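PDB 6SKY: Serine/threonine-protein kinase Tel1 from Chaetomium thermophilum, which probably phosphorylates serine and threonine in S/T-Q motifs, using ATP, to switch on checkpoint signalling after DNA damage. Local coordinates for residues A[2664-2669]-A[2767-2772]; A[2645-2650]-A[2774-2779]; A[2672-2677]-A[2718-2723]. All coordinates share one frame; numbering follows the deposited sequence.

Overall arrangement
All three interactions lie in the PI3/PI4-kinase-type domain. Interactions 1 and 2 are neighbours at the nucleotide, and both touch AGS. They share a small antiparallel sheet: strand 2766-2769 pairs with strand 2667-2669 in interaction 1 and with strand 2775-2777 of interaction 2. Interaction 1 is strand pairing by backbone bonds. Interaction 2 sets a loop against that sheet through a salt bridge, a tyrosine hydroxyl and ring packing. Both are partly buried. Interaction 3 is buried and mainly apolar, and lies away from the annotated sites. Its helix 2670-2681 directly follows strand 2667-2669, and its side chains meet Leu2768 and Ile2668 of interaction 1.

Interaction 1 (A[2664-2669]-A[2767-2772]); sequences VSNTIP and LLDHKT. With AGS (phosphothiophosphoric acid-adenylate ester), chain C.
Leu2767 is the residue of 2767-2772 that reaches the nucleotide. Its two methyls face different groups. Leu2767 CD1 sits 3.8 Å from adenine C2 of AGS and also faces Val2664 and Thr2667. Leu2767 CD2 turns to the proline ring and lies 4.1 Å from Pro2669 CG. That same Pro2669 CG is 3.5 Å from ribose O2' of AGS. At the other end of 2664-2669, Val2664 N donates to adenine N1 of AGS at 3.1 Å, with an N-H...N angle of 160°.

Leu2768 carries the backbone pairing. Its N-H points straight at Ile2668 O, in the carbonyl plane (Leu2768 N to Ile2668 O 2.8 Å, 178°). The return bond from Ile2668 N to Leu2768 O, 2.9 Å long, is more bent, and the donor sits above the carbonyl plane. Ile2668 CG2 lies beside Leu2768 CB on the face covered by Phe2724. This is the kinase hinge running into the C-lobe: the chain that binds adenine continues as an antiparallel edge strand beside strand 2766-2769.

Asp2769 stands opposite Thr2667 in a non-hydrogen-bonded pair, and Thr2667 CG2 packs on its CA and CB. Its OD2 is salt-bridged to Arg2647.

His2770 N makes a weak hydrogen bond to Asn2666 O. CG takes the crowded position between the backbone N and the carbonyl carbon (chi1 60°). This folds the imidazole back, so that Asn2666 O lies 3.2 Å above the centre of the His2770 ring. The ring also meets that of Tyr2728. Lys2771 then crosses the Asn2666 side chain at about a right angle, touching it with CG.

Interaction 2 (A[2645-2650]-A[2774-2779]); sequences GIRTYK and EVVHID. With AGS (phosphothiophosphoric acid-adenylate ester), chain C.
This contact belongs to the adenine pocket and the magnesium site. Asp2779 belongs to the metal site, and its side chain is about 3 Å from the bound magnesium ion. The backbone N of Asp2779 donates to Tyr2649 OH in a nearly straight bond, 2.9 Å at 170°. The tyrosine therefore holds the backbone of a first-shell metal residue, as a second-shell group. The carboxylate of Asp2779 is also salt-bridged to Arg2856.

Ile2778 lies between the Tyr2649 ring and the adenine, touching both. Ile2778 CG2 stands over the centre of the Tyr2649 ring, 4.0 Å from the centroid, in a CH-pi contact. CG1 takes the crowded position (chi1 61°), and this sends Ile2778 CD1 the other way, to 3.4 Å from adenine N7 of AGS. The strand pair after the catalytic loop ends in the metal-binding aspartate, here in a D-L-G form of the DFG motif. Loop 2645-2650, which leads into the N-lobe sheet, lies against its second strand, 2775-2777.

Farther from the nucleotide, Arg2647 CB packs 4.1 Å from Val2776 CG1. The arginine side chain bends at chi2 and chi3, so that its guanidinium lies with one face over Val2776 CG2. At its edge, Arg2647 NH2 forms a salt bridge with Glu2774 OE2 (3.3 Å), whose hydrogen bond is weak; the two planes are 61° apart. The stronger partner of NH2 is Asp2769.

Interaction 3 (A[2672-2677]-A[2718-2723]); sequences EYLMPA and HPVMRY
Helix 2670-2681 lies beside the loop at 2718-2720, which runs into a loosely formed helical turn near Tyr2723, and the closest CA atoms are those of Ala2677 and Val2720 at 6.6 Å. The helix is kinked at Pro2676, whose ring nitrogen carries no hydrogen to give to the preceding turn. Ala2677 N still bonds back to Tyr2673 O.

Val2720 makes the largest share of the contact from 2718-2723. Its CG2 occupies the crowded position between the backbone N and the carbonyl carbon, and this points it at the helix. Val2720 CG2 touches Ala2677 CB at 3.7 Å and Leu2674 CD2 at 4.0 Å. The Leu2674 and Val2720 side chains run antiparallel, alongside each other, and touch through CD2 and CG2.

Leu2674 CD2 also meets the sulfur of Met2721, with Met2721 SD 4.1 Å away, and the two side chains cross at about a right angle. The methionine side chain leaves with CG anti to the backbone N (chi1 -176°) and bends at chi2. Met2721 SD then lies 5.4 Å from the centroid of the Tyr2673 ring, 60° off the ring normal. This is an oblique Met-aromatic contact.

Tyr2673 has CG anti to its backbone N and extends toward the 2718-2723 segment. One face of its ring carries Ala2677 CB, offset toward the rim. Tyr2673 OH lies against Tyr2723, 3.7 Å from Tyr2723 CB. Phe2724 meets the ring edge-to-face.

Polar contacts fix the loop. Arg2722 NH2 donates to Pro2719 O at 3.0 Å and also forms a salt bridge with Asp2806. Val2720 N is hydrogen-bonded to Asp2803.

Such apolar helix-to-loop packing joins the helix that follows strand 2667-2669 to the segment leading into helix 2722-2726, within the largely helical C-lobe of a PI3K-related kinase.

Interaction 1 (A[2664-2669]-A[2767-2772])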
loop_
_atom_site.group_PDB
_atom_site.type_symbol
_atom_site.label_atom_id
_atom_site.label_comp_id
_atom_site.label_asym_id
_atom_site.label_seq_id
_atom_site.Cartn_x
_atom_site.Cartn_y
_atom_site.Cartn_z
ATOM N N VAL A 2664 13.776 33.238 26.997
ATOM C CA VAL A 2664 12.485 32.563 26.954
ATOM C C VAL A 2664 11.850 32.598 28.336
ATOM O O VAL A 2664 12.508 32.341 29.351
ATOM C CB VAL A 2664 12.646 31.132 26.419
ATOM C CG1 VAL A 2664 11.313 30.457 26.338
ATOM C CG2 VAL A 2664 13.266 31.169 25.056
ATOM N N SER A 2665 10.555 32.906 28.374
ATOM C CA SER A 2665 9.929 33.544 29.525
ATOM C C SER A 2665 10.067 32.789 30.838
ATOM O O SER A 2665 10.772 33.252 31.737
ATOM C CB SER A 2665 8.445 33.772 29.244
ATOM O OG SER A 2665 8.255 34.395 27.988
ATOM N N ASN A 2666 9.423 31.637 30.969
ATOM C CA ASN A 2666 9.319 30.971 32.264
ATOM C C ASN A 2666 9.789 29.536 32.158
ATOM O O ASN A 2666 9.084 28.589 32.491
ATOM C CB ASN A 2666 7.913 31.067 32.847
ATOM C CG ASN A 2666 6.847 30.903 31.821
ATOM O OD1 ASN A 2666 6.875 29.968 31.035
ATOM N ND2 ASN A 2666 5.886 31.813 31.818
ATOM N N THR A 2667 10.991 29.374 31.637
ATOM C CA THR A 2667 11.653 28.093 31.512
ATOM C C THR A 2667 12.709 27.944 32.597
ATOM O O THR A 2667 12.933 28.830 33.416
ATOM C CB THR A 2667 12.288 27.963 30.133
ATOM O OG1 THR A 2667 13.221 29.027 29.955
ATOM C CG2 THR A 2667 11.246 28.049 29.055
ATOM N N ILE A 2668 13.356 26.788 32.600
ATOM C CA ILE A 2668 14.511 26.527 33.449
ATOM C C ILE A 2668 15.431 25.597 32.669
ATOM O O ILE A 2668 14.944 24.672 32.018
ATOM C CB ILE A 2668 14.093 25.932 34.803
ATOM C CG1 ILE A 2668 15.311 25.667 35.675
ATOM C CG2 ILE A 2668 13.305 24.660 34.632
ATOM C CD1 ILE A 2668 14.978 25.054 36.986
ATOM N N PRO A 2669 16.741 25.804 32.661
ATOM C CA PRO A 2669 17.608 24.889 31.925
ATOM C C PRO A 2669 17.527 23.486 32.491
ATOM O O PRO A 2669 17.326 23.288 33.684
ATOM C CB PRO A 2669 18.993 25.494 32.114
ATOM C CG PRO A 2669 18.726 26.907 32.328
ATOM C CD PRO A 2669 17.477 26.986 33.116
ATOM N N LEU A 2767 15.781 23.806 27.435
ATOM C CA LEU A 2767 15.037 24.488 28.476
ATOM C C LEU A 2767 13.711 23.786 28.693
ATOM O O LEU A 2767 13.085 23.332 27.739
ATOM C CB LEU A 2767 14.786 25.946 28.100
ATOM C CG LEU A 2767 15.951 26.763 27.561
ATOM C CD1 LEU A 2767 15.451 28.076 27.071
ATOM C CD2 LEU A 2767 16.978 26.969 28.620
ATOM N N LEU A 2768 13.283 23.704 29.942
ATOM C CA LEU A 2768 12.011 23.112 30.314
ATOM C C LEU A 2768 11.040 24.225 30.652
ATOM O O LEU A 2768 11.289 25.002 31.571
ATOM C CB LEU A 2768 12.176 22.190 31.513
ATOM C CG LEU A 2768 13.180 21.067 31.371
ATOM C CD1 LEU A 2768 13.486 20.496 32.722
ATOM C CD2 LEU A 2768 12.596 20.026 30.475
ATOM N N ASP A 2769 9.947 24.301 29.909
ATOM C CA ASP A 2769 8.902 25.283 30.159
ATOM C C ASP A 2769 7.994 24.751 31.256
ATOM O O ASP A 2769 7.239 23.806 31.034
ATOM C CB ASP A 2769 8.129 25.544 28.874
ATOM C CG ASP A 2769 7.118 26.647 29.011
ATOM O OD1 ASP A 2769 7.152 27.381 30.006
ATOM O OD2 ASP A 2769 6.273 26.786 28.114
ATOM N N HIS A 2770 8.056 25.341 32.445
ATOM C CA HIS A 2770 7.269 24.842 33.558
ATOM C C HIS A 2770 5.907 25.501 33.663
ATOM O O HIS A 2770 5.333 25.542 34.749
ATOM C CB HIS A 2770 8.037 24.977 34.872
ATOM C CG HIS A 2770 8.410 26.377 35.233
ATOM N ND1 HIS A 2770 9.691 26.728 35.591
ATOM C CD2 HIS A 2770 7.671 27.506 35.331
ATOM C CE1 HIS A 2770 9.729 28.017 35.875
ATOM N NE2 HIS A 2770 8.516 28.512 35.723
ATOM N N LYS A 2771 5.379 26.015 32.559
ATOM C CA LYS A 2771 3.977 26.382 32.465
ATOM C C LYS A 2771 3.203 25.516 31.494
ATOM O O LYS A 2771 2.012 25.302 31.696
ATOM C CB LYS A 2771 3.826 27.840 32.034
ATOM C CG LYS A 2771 4.326 28.836 33.039
ATOM C CD LYS A 2771 3.571 28.732 34.336
ATOM C CE LYS A 2771 4.175 29.641 35.381
ATOM N NZ LYS A 2771 3.588 29.403 36.726
ATOM N N THR A 2772 3.854 25.023 30.445
ATOM C CA THR A 2772 3.226 24.172 29.455
ATOM C C THR A 2772 3.849 22.793 29.359
ATOM O O THR A 2772 3.275 21.924 28.702
ATOM C CB THR A 2772 3.281 24.832 28.075
ATOM O OG1 THR A 2772 4.608 25.286 27.824
ATOM C CG2 THR A 2772 2.369 26.005 28.033
HETATM P PG AGS C . 28.632 27.284 27.953
HETATM S S1G AGS C . 28.209 25.400 28.216
HETATM O O2G AGS C . 28.310 27.710 26.496
HETATM O O3G AGS C . 30.140 27.524 28.234
HETATM P PB AGS C . 26.284 28.417 28.635
HETATM O O1B AGS C . 25.719 27.299 27.858
HETATM O O2B AGS C . 25.659 28.639 30.010
HETATM O O3B AGS C . 27.809 28.178 28.916
HETATM P PA AGS C . 25.316 30.971 28.431
HETATM O O1A AGS C . 26.235 31.905 29.090
HETATM O O2A AGS C . 24.499 31.576 27.291
HETATM O O3A AGS C . 26.093 29.747 27.815
HETATM O "O5'" AGS C . 24.379 30.389 29.544
HETATM C "C5'" AGS C . 23.490 31.281 30.228
HETATM C "C4'" AGS C . 22.468 30.489 30.995
HETATM O "O4'" AGS C . 21.149 30.897 30.587
HETATM C "C3'" AGS C . 22.512 28.981 30.787
HETATM O "O3'" AGS C . 22.083 28.292 31.954
HETATM C "C2'" AGS C . 21.556 28.772 29.616
HETATM O "O2'" AGS C . 20.923 27.504 29.695
HETATM C "C1'" AGS C . 20.527 29.882 29.824
HETATM N N9 AGS C . 20.059 30.474 28.580
HETATM C C8 AGS C . 20.797 30.724 27.459
HETATM N N7 AGS C . 20.117 31.270 26.483
HETATM C C5 AGS C . 18.841 31.391 27.002
HETATM C C6 AGS C . 17.644 31.893 26.464
HETATM N N6 AGS C . 17.537 32.394 25.233
HETATM N N1 AGS C . 16.547 31.866 27.245
HETATM C C2 AGS C . 16.648 31.367 28.479
HETATM N N3 AGS C . 17.720 30.865 29.093
HETATM C C4 AGS C . 18.790 30.904 28.294
#

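Interaction 2 (A[2645-2650]-A[2774-2779])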
loop_
_atom_site.group_PDB
_atom_site.type_symbol
_atom_site.label_atom_id
_atom_site.label_comp_id
_atom_site.label_asym_id
_atom_site.label_seq_id
_atom_site.Cartn_x
_atom_site.Cartn_y
_atom_site.Cartn_z
ATOM N N GLY A 2645 5.382 20.350 16.543
ATOM C CA GLY A 2645 6.161 21.466 16.054
ATOM C C GLY A 2645 7.200 21.801 17.090
ATOM O O GLY A 2645 7.323 21.128 18.117
ATOM N N ILE A 2646 7.953 22.858 16.819
ATOM C CA ILE A 2646 8.992 23.278 17.739
ATOM C C ILE A 2646 8.655 24.661 18.265
ATOM O O ILE A 2646 7.880 25.411 17.674
ATOM C CB ILE A 2646 10.394 23.263 17.104
ATOM C CG1 ILE A 2646 10.566 24.436 16.157
ATOM C CG2 ILE A 2646 10.627 21.967 16.377
ATOM C CD1 ILE A 2646 11.994 24.771 15.904
ATOM N N ARG A 2647 9.231 24.975 19.416
ATOM C CA ARG A 2647 9.122 26.291 20.016
ATOM C C ARG A 2647 10.274 27.149 19.525
ATOM O O ARG A 2647 11.424 26.709 19.521
ATOM C CB ARG A 2647 9.149 26.185 21.539
ATOM C CG ARG A 2647 7.898 25.609 22.150
ATOM C CD ARG A 2647 6.870 26.689 22.374
ATOM N NE ARG A 2647 7.444 27.804 23.114
ATOM C CZ ARG A 2647 7.473 27.887 24.437
ATOM N NH1 ARG A 2647 8.027 28.936 25.018
ATOM N NH2 ARG A 2647 6.951 26.928 25.176
ATOM N N THR A 2648 9.966 28.365 19.117
ATOM C CA THR A 2648 10.954 29.262 18.546
ATOM C C THR A 2648 11.345 30.341 19.546
ATOM O O THR A 2648 10.647 30.599 20.525
ATOM C CB THR A 2648 10.414 29.909 17.271
ATOM O OG1 THR A 2648 9.134 30.484 17.537
ATOM C CG2 THR A 2648 10.260 28.881 16.182
ATOM N N TYR A 2649 12.494 30.953 19.299
ATOM C CA TYR A 2649 12.885 32.165 19.996
ATOM C C TYR A 2649 13.472 33.104 18.956
ATOM O O TYR A 2649 13.431 32.829 17.757
ATOM C CB TYR A 2649 13.823 31.862 21.174
ATOM C CG TYR A 2649 15.221 31.406 20.850
ATOM C CD1 TYR A 2649 16.305 32.019 21.432
ATOM C CD2 TYR A 2649 15.456 30.341 20.013
ATOM C CE1 TYR A 2649 17.575 31.614 21.165
ATOM C CE2 TYR A 2649 16.729 29.932 19.739
ATOM C CZ TYR A 2649 17.783 30.571 20.320
ATOM O OH TYR A 2649 19.066 30.172 20.060
ATOM N N LYS A 2650 13.997 34.237 19.395
ATOM C CA LYS A 2650 14.438 35.274 18.478
ATOM C C LYS A 2650 15.886 35.620 18.751
ATOM O O LYS A 2650 16.227 36.032 19.858
ATOM C CB LYS A 2650 13.565 36.516 18.598
ATOM C CG LYS A 2650 14.055 37.657 17.769
ATOM C CD LYS A 2650 12.975 38.183 16.886
ATOM C CE LYS A 2650 13.418 39.451 16.222
ATOM N NZ LYS A 2650 12.248 40.256 15.801
ATOM N N GLU A 2774 6.561 21.798 27.821
ATOM C CA GLU A 2774 7.323 21.475 26.631
ATOM C C GLU A 2774 8.764 21.944 26.737
ATOM O O GLU A 2774 9.110 22.777 27.569
ATOM C CB GLU A 2774 6.667 22.077 25.405
ATOM C CG GLU A 2774 6.081 23.406 25.606
ATOM C CD GLU A 2774 4.908 23.616 24.700
ATOM O OE1 GLU A 2774 4.412 22.616 24.150
ATOM O OE2 GLU A 2774 4.476 24.772 24.530
ATOM N N VAL A 2775 9.607 21.381 25.879
ATOM C CA VAL A 2775 11.031 21.678 25.846
ATOM C C VAL A 2775 11.306 22.690 24.750
ATOM O O VAL A 2775 10.621 22.737 23.727
ATOM C CB VAL A 2775 11.869 20.401 25.638
ATOM C CG1 VAL A 2775 11.453 19.360 26.609
ATOM C CG2 VAL A 2775 11.707 19.883 24.245
ATOM N N VAL A 2776 12.310 23.522 24.978
ATOM C CA VAL A 2776 12.765 24.513 24.016
ATOM C C VAL A 2776 14.234 24.247 23.754
ATOM O O VAL A 2776 15.017 24.104 24.692
ATOM C CB VAL A 2776 12.549 25.950 24.523
ATOM C CG1 VAL A 2776 12.680 26.944 23.395
ATOM C CG2 VAL A 2776 11.205 26.081 25.194
ATOM N N HIS A 2777 14.606 24.163 22.489
ATOM C CA HIS A 2777 15.992 23.987 22.102
ATOM C C HIS A 2777 16.527 25.304 21.571
ATOM O O HIS A 2777 15.918 25.923 20.699
ATOM C CB HIS A 2777 16.129 22.879 21.065
ATOM C CG HIS A 2777 16.069 21.505 21.651
ATOM N ND1 HIS A 2777 17.133 20.636 21.617
ATOM C CD2 HIS A 2777 15.079 20.860 22.302
ATOM C CE1 HIS A 2777 16.800 19.512 22.217
ATOM N NE2 HIS A 2777 15.558 19.622 22.641
ATOM N N ILE A 2778 17.647 25.741 22.130
ATOM C CA ILE A 2778 18.286 26.989 21.768
ATOM C C ILE A 2778 19.678 26.655 21.259
ATOM O O ILE A 2778 20.111 25.511 21.305
ATOM C CB ILE A 2778 18.342 27.966 22.954
ATOM C CG1 ILE A 2778 19.154 27.372 24.087
ATOM C CG2 ILE A 2778 16.965 28.240 23.465
ATOM C CD1 ILE A 2778 19.176 28.201 25.287
ATOM N N ASP A 2779 20.373 27.668 20.745
ATOM C CA ASP A 2779 21.776 27.535 20.355
ATOM C C ASP A 2779 21.930 26.488 19.249
ATOM O O ASP A 2779 22.647 25.501 19.376
ATOM C CB ASP A 2779 22.614 27.199 21.595
ATOM C CG ASP A 2779 24.109 27.372 21.393
ATOM O OD1 ASP A 2779 24.666 26.876 20.392
ATOM O OD2 ASP A 2779 24.742 27.985 22.279
HETATM P PG AGS C . 28.632 27.284 27.953
HETATM S S1G AGS C . 28.209 25.400 28.216
HETATM O O2G AGS C . 28.310 27.710 26.496
HETATM O O3G AGS C . 30.140 27.524 28.234
HETATM P PB AGS C . 26.284 28.417 28.635
HETATM O O1B AGS C . 25.719 27.299 27.858
HETATM O O2B AGS C . 25.659 28.639 30.010
HETATM O O3B AGS C . 27.809 28.178 28.916
HETATM P PA AGS C . 25.316 30.971 28.431
HETATM O O1A AGS C . 26.235 31.905 29.090
HETATM O O2A AGS C . 24.499 31.576 27.291
HETATM O O3A AGS C . 26.093 29.747 27.815
HETATM O "O5'" AGS C . 24.379 30.389 29.544
HETATM C "C5'" AGS C . 23.490 31.281 30.228
HETATM C "C4'" AGS C . 22.468 30.489 30.995
HETATM O "O4'" AGS C . 21.149 30.897 30.587
HETATM C "C3'" AGS C . 22.512 28.981 30.787
HETATM O "O3'" AGS C . 22.083 28.292 31.954
HETATM C "C2'" AGS C . 21.556 28.772 29.616
HETATM O "O2'" AGS C . 20.923 27.504 29.695
HETATM C "C1'" AGS C . 20.527 29.882 29.824
HETATM N N9 AGS C . 20.059 30.474 28.580
HETATM C C8 AGS C . 20.797 30.724 27.459
HETATM N N7 AGS C . 20.117 31.270 26.483
HETATM C C5 AGS C . 18.841 31.391 27.002
HETATM C C6 AGS C . 17.644 31.893 26.464
HETATM N N6 AGS C . 17.537 32.394 25.233
HETATM N N1 AGS C . 16.547 31.866 27.245
HETATM C C2 AGS C . 16.648 31.367 28.479
HETATM N N3 AGS C . 17.720 30.865 29.093
HETATM C C4 AGS C . 18.790 30.904 28.294
#

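Interaction 3 (A[2672-2677]-A[2718-2723])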
loop_
_atom_site.group_PDB
_atom_site.type_symbol
_atom_site.label_atom_id
_atom_site.label_comp_id
_atom_site.label_asym_id
_atom_site.label_seq_id
_atom_site.Cartn_x
_atom_site.Cartn_y
_atom_site.Cartn_z
ATOM N N GLU A 2672 20.100 22.782 35.197
ATOM C CA GLU A 2672 19.831 23.472 36.451
ATOM C C GLU A 2672 18.691 22.842 37.227
ATOM O O GLU A 2672 18.617 23.025 38.441
ATOM C CB GLU A 2672 19.504 24.936 36.199
ATOM C CG GLU A 2672 20.499 25.659 35.330
ATOM C CD GLU A 2672 21.741 26.091 36.071
ATOM O OE1 GLU A 2672 22.406 25.238 36.692
ATOM O OE2 GLU A 2672 22.061 27.295 36.031
ATOM N N TYR A 2673 17.786 22.133 36.564
ATOM C CA TYR A 2673 16.842 21.340 37.331
ATOM C C TYR A 2673 17.457 20.017 37.753
ATOM O O TYR A 2673 17.291 19.596 38.897
ATOM C CB TYR A 2673 15.554 21.080 36.550
ATOM C CG TYR A 2673 14.679 20.087 37.275
ATOM C CD1 TYR A 2673 13.881 20.484 38.325
ATOM C CD2 TYR A 2673 14.687 18.744 36.938
ATOM C CE1 TYR A 2673 13.116 19.583 39.003
ATOM C CE2 TYR A 2673 13.927 17.840 37.615
ATOM C CZ TYR A 2673 13.145 18.266 38.645
ATOM O OH TYR A 2673 12.374 17.369 39.324
ATOM N N LEU A 2674 18.171 19.349 36.851
ATOM C CA LEU A 2674 18.552 17.968 37.105
ATOM C C LEU A 2674 19.664 17.832 38.121
ATOM O O LEU A 2674 19.731 16.811 38.803
ATOM C CB LEU A 2674 18.982 17.280 35.817
ATOM C CG LEU A 2674 17.885 16.824 34.876
ATOM C CD1 LEU A 2674 18.512 16.041 33.769
ATOM C CD2 LEU A 2674 16.893 15.988 35.619
ATOM N N MET A 2675 20.548 18.798 38.236
ATOM C CA MET A 2675 21.652 18.527 39.146
ATOM C C MET A 2675 21.260 18.693 40.611
ATOM O O MET A 2675 21.724 17.913 41.447
ATOM C CB MET A 2675 22.855 19.391 38.794
ATOM C CG MET A 2675 23.600 18.876 37.583
ATOM S SD MET A 2675 23.968 17.120 37.710
ATOM C CE MET A 2675 23.244 16.505 36.201
ATOM N N PRO A 2676 20.438 19.680 40.979
ATOM C CA PRO A 2676 19.927 19.695 42.359
ATOM C C PRO A 2676 18.957 18.572 42.664
ATOM O O PRO A 2676 18.956 18.045 43.783
ATOM C CB PRO A 2676 19.252 21.062 42.453
ATOM C CG PRO A 2676 19.948 21.876 41.482
ATOM C CD PRO A 2676 20.253 20.990 40.340
ATOM N N ALA A 2677 18.115 18.197 41.708
ATOM C CA ALA A 2677 17.127 17.160 41.955
ATOM C C ALA A 2677 17.773 15.814 42.212
ATOM O O ALA A 2677 17.247 15.017 42.995
ATOM C CB ALA A 2677 16.169 17.067 40.778
ATOM N N HIS A 2718 20.653 7.654 39.457
ATOM C CA HIS A 2718 19.336 7.249 39.007
ATOM C C HIS A 2718 18.560 8.442 38.485
ATOM O O HIS A 2718 18.669 9.530 39.047
ATOM C CB HIS A 2718 18.543 6.599 40.141
ATOM C CG HIS A 2718 19.251 5.463 40.802
ATOM N ND1 HIS A 2718 20.089 5.637 41.880
ATOM C CD2 HIS A 2718 19.251 4.137 40.536
ATOM C CE1 HIS A 2718 20.574 4.467 42.249
ATOM N NE2 HIS A 2718 20.082 3.541 41.450
ATOM N N PRO A 2719 17.766 8.272 37.434
ATOM C CA PRO A 2719 17.039 9.411 36.866
ATOM C C PRO A 2719 15.985 9.964 37.808
ATOM O O PRO A 2719 15.382 9.241 38.601
ATOM C CB PRO A 2719 16.399 8.821 35.608
ATOM C CG PRO A 2719 16.416 7.371 35.811
ATOM C CD PRO A 2719 17.602 7.060 36.625
ATOM N N VAL A 2720 15.760 11.273 37.705
ATOM C CA VAL A 2720 14.821 11.975 38.570
ATOM C C VAL A 2720 13.895 12.877 37.771
ATOM O O VAL A 2720 13.232 13.743 38.339
ATOM C CB VAL A 2720 15.560 12.814 39.622
ATOM C CG1 VAL A 2720 16.381 11.945 40.511
ATOM C CG2 VAL A 2720 16.412 13.827 38.944
ATOM N N MET A 2721 13.839 12.703 36.457
ATOM C CA MET A 2721 13.097 13.663 35.650
ATOM C C MET A 2721 11.597 13.536 35.856
ATOM O O MET A 2721 10.865 14.516 35.690
ATOM C CB MET A 2721 13.455 13.489 34.185
ATOM C CG MET A 2721 12.830 14.488 33.258
ATOM S SD MET A 2721 13.434 16.146 33.493
ATOM C CE MET A 2721 12.172 17.041 32.614
ATOM N N ARG A 2722 11.126 12.358 36.251
ATOM C CA ARG A 2722 9.700 12.161 36.455
ATOM C C ARG A 2722 9.146 13.042 37.555
ATOM O O ARG A 2722 7.932 13.230 37.628
ATOM C CB ARG A 2722 9.417 10.707 36.780
ATOM C CG ARG A 2722 9.851 10.306 38.140
ATOM C CD ARG A 2722 9.816 8.821 38.273
ATOM N NE ARG A 2722 10.381 8.376 39.533
ATOM C CZ ARG A 2722 11.674 8.198 39.744
ATOM N NH1 ARG A 2722 12.102 7.788 40.921
ATOM N NH2 ARG A 2722 12.539 8.442 38.781
ATOM N N TYR A 2723 9.999 13.592 38.407
ATOM C CA TYR A 2723 9.533 14.483 39.448
ATOM C C TYR A 2723 9.310 15.898 38.960
ATOM O O TYR A 2723 8.555 16.627 39.598
ATOM C CB TYR A 2723 10.517 14.496 40.601
ATOM C CG TYR A 2723 10.528 13.206 41.358
ATOM C CD1 TYR A 2723 11.586 12.333 41.255
ATOM C CD2 TYR A 2723 9.470 12.854 42.163
ATOM C CE1 TYR A 2723 11.595 11.161 41.938
ATOM C CE2 TYR A 2723 9.471 11.681 42.848
ATOM C CZ TYR A 2723 10.534 10.838 42.733
ATOM O OH TYR A 2723 10.535 9.655 43.424
#